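Local coordinates for protein monopolin complex subunit CSM1 (Candida glabrata, PDB 6MJC) that forms part of the monopolin complex and binds a peptide of the kinetochore protein Dsn1, consistent with a role in recruiting monopolin to kinetochores, at residues M44-G49 and N102-K107. Sequence-based numbering, arbitrary orientation.
Sequences MDYKLG and NQFYIK
The hydroxyl of Tyr46 is hydrogen-bonded to Gln37 OE1 on the adjacent strand 30-37, and across the contact Tyr46 OH lies 3.8 Å from Phe104 CE2. It comes up beside the rim of the phenylalanine, roughly level with the ring. A buried polar atom is thus satisfied beside an apolar contact. The bond probably also limits how far the phenol can shift.

The two side chains approach from opposite directions and form an edge-to-face (T-shaped) pair. The edge of Phe104 points at one face of Tyr46. The planes are nearly perpendicular, at 82°. The ring centroids lie 5.4 Å apart. Phe104 CZ sits over the rim of the phenol, not its middle, 3.9 Å from Tyr46 CE1. With chi1 at 58°, CG of Tyr46 is tucked between N and C, and the phenol offers a face to Phe104. Phe104 has CG opposite its own backbone N (chi1 161°), which carries the ring from the helix toward the sheet.

Leu48, two residues along the strand, adds a looser apolar contact. Its CD2 lies 4.4 Å from Phe104 CE2, obliquely to that ring. Leu48 CG also borders the Tyr46 ring in its plane.

The contact is helix-on-sheet packing in the core of the Csm1 globular domain. Phe104 also meets Tyr67 and Phe96, and packs on an aromatic side chain of the bound peptide, so this aromatic cluster probably continues to the peptide. Strand 44-52 is the middle strand of the antiparallel sheet, between 30-37 and 63-69, and helix 101-113 packs against the face bearing Tyr46 and Leu48.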
# COMPACT_ATOMS: atom_id res chain seq x y z
N MET A 44 7.91 -7.52 1.67
CA MET A 44 7.29 -6.41 2.37
C MET A 44 5.78 -6.60 2.37
O MET A 44 5.19 -6.89 1.33
CB MET A 44 7.68 -5.10 1.71
CG MET A 44 7.10 -3.89 2.37
SD MET A 44 7.98 -3.59 3.94
CE MET A 44 6.91 -2.31 4.49
N ASP A 45 5.19 -6.49 3.56
CA ASP A 45 3.75 -6.47 3.69
C ASP A 45 3.29 -5.04 3.86
O ASP A 45 3.90 -4.23 4.58
CB ASP A 45 3.27 -7.33 4.87
CG ASP A 45 3.31 -8.82 4.58
OD1 ASP A 45 2.37 -9.36 3.96
OD2 ASP A 45 4.27 -9.47 5.01
N TYR A 46 2.20 -4.71 3.19
CA TYR A 46 1.61 -3.38 3.29
C TYR A 46 0.14 -3.45 2.95
O TYR A 46 -0.34 -4.40 2.33
CB TYR A 46 2.34 -2.36 2.39
CG TYR A 46 2.37 -2.68 0.90
CD1 TYR A 46 1.37 -2.21 0.06
CD2 TYR A 46 3.40 -3.40 0.34
CE1 TYR A 46 1.39 -2.49 -1.33
CE2 TYR A 46 3.43 -3.70 -1.05
CZ TYR A 46 2.43 -3.22 -1.87
OH TYR A 46 2.44 -3.46 -3.23
N LYS A 47 -0.57 -2.40 3.33
CA LYS A 47 -1.98 -2.22 3.01
C LYS A 47 -2.09 -1.02 2.09
O LYS A 47 -1.40 -0.02 2.31
CB LYS A 47 -2.73 -1.99 4.33
CG LYS A 47 -4.22 -1.90 4.26
CD LYS A 47 -4.68 -1.64 5.72
CE LYS A 47 -6.15 -1.39 5.75
NZ LYS A 47 -6.53 -1.05 7.12
N LEU A 48 -2.88 -1.14 1.02
CA LEU A 48 -3.22 -0.02 0.15
C LEU A 48 -4.67 0.35 0.37
O LEU A 48 -5.55 -0.52 0.45
CB LEU A 48 -3.02 -0.37 -1.33
CG LEU A 48 -1.57 -0.46 -1.81
CD1 LEU A 48 -1.61 -0.63 -3.28
CD2 LEU A 48 -0.73 0.75 -1.40
N GLY A 49 -4.93 1.64 0.41
CA GLY A 49 -6.28 2.15 0.39
C GLY A 49 -6.54 3.02 -0.82
O GLY A 49 -5.75 3.92 -1.12
N ASN A 102 1.96 3.46 -10.36
CA ASN A 102 2.97 2.74 -11.14
C ASN A 102 4.38 3.02 -10.60
O ASN A 102 5.17 2.10 -10.37
CB ASN A 102 2.87 3.11 -12.61
CG ASN A 102 3.80 2.29 -13.49
OD1 ASN A 102 4.58 2.83 -14.27
ND2 ASN A 102 3.75 0.97 -13.34
N GLN A 103 4.70 4.31 -10.37
CA GLN A 103 6.01 4.64 -9.80
C GLN A 103 6.21 3.94 -8.46
O GLN A 103 7.31 3.48 -8.15
CB GLN A 103 6.15 6.16 -9.63
CG GLN A 103 6.11 6.98 -10.91
CD GLN A 103 6.15 8.48 -10.62
OE1 GLN A 103 6.91 8.94 -9.77
NE2 GLN A 103 5.31 9.23 -11.31
N PHE A 104 5.16 3.89 -7.64
CA PHE A 104 5.24 3.25 -6.33
C PHE A 104 5.56 1.76 -6.47
O PHE A 104 6.46 1.24 -5.83
CB PHE A 104 3.93 3.39 -5.58
CG PHE A 104 3.78 2.39 -4.45
CD1 PHE A 104 4.34 2.65 -3.22
CD2 PHE A 104 3.13 1.18 -4.63
CE1 PHE A 104 4.22 1.73 -2.19
CE2 PHE A 104 3.02 0.26 -3.61
CZ PHE A 104 3.59 0.52 -2.39
N TYR A 105 4.84 1.08 -7.38
CA TYR A 105 5.04 -0.36 -7.54
C TYR A 105 6.44 -0.65 -8.06
O TYR A 105 7.09 -1.59 -7.61
CB TYR A 105 3.97 -0.93 -8.48
CG TYR A 105 4.29 -2.33 -8.98
CD1 TYR A 105 4.07 -3.46 -8.18
CD2 TYR A 105 4.82 -2.51 -10.22
CE1 TYR A 105 4.38 -4.73 -8.67
CE2 TYR A 105 5.12 -3.78 -10.74
CZ TYR A 105 4.90 -4.88 -9.94
OH TYR A 105 5.22 -6.11 -10.48
N ILE A 106 6.92 0.15 -9.00
CA ILE A 106 8.26 -0.04 -9.54
C ILE A 106 9.32 0.18 -8.46
O ILE A 106 10.27 -0.59 -8.35
CB ILE A 106 8.50 0.90 -10.72
CG1 ILE A 106 7.59 0.53 -11.89
CG2 ILE A 106 9.98 0.82 -11.16
CD1 ILE A 106 7.63 1.49 -13.04
N LYS A 107 9.20 1.27 -7.70
CA LYS A 107 10.14 1.56 -6.61
C LYS A 107 10.17 0.43 -5.60
O LYS A 107 11.24 -0.04 -5.18
CB LYS A 107 9.73 2.87 -5.92
CG LYS A 107 10.54 3.28 -4.68
CD LYS A 107 12.00 3.47 -5.00
CE LYS A 107 12.26 4.80 -5.66
NZ LYS A 107 13.73 5.05 -5.70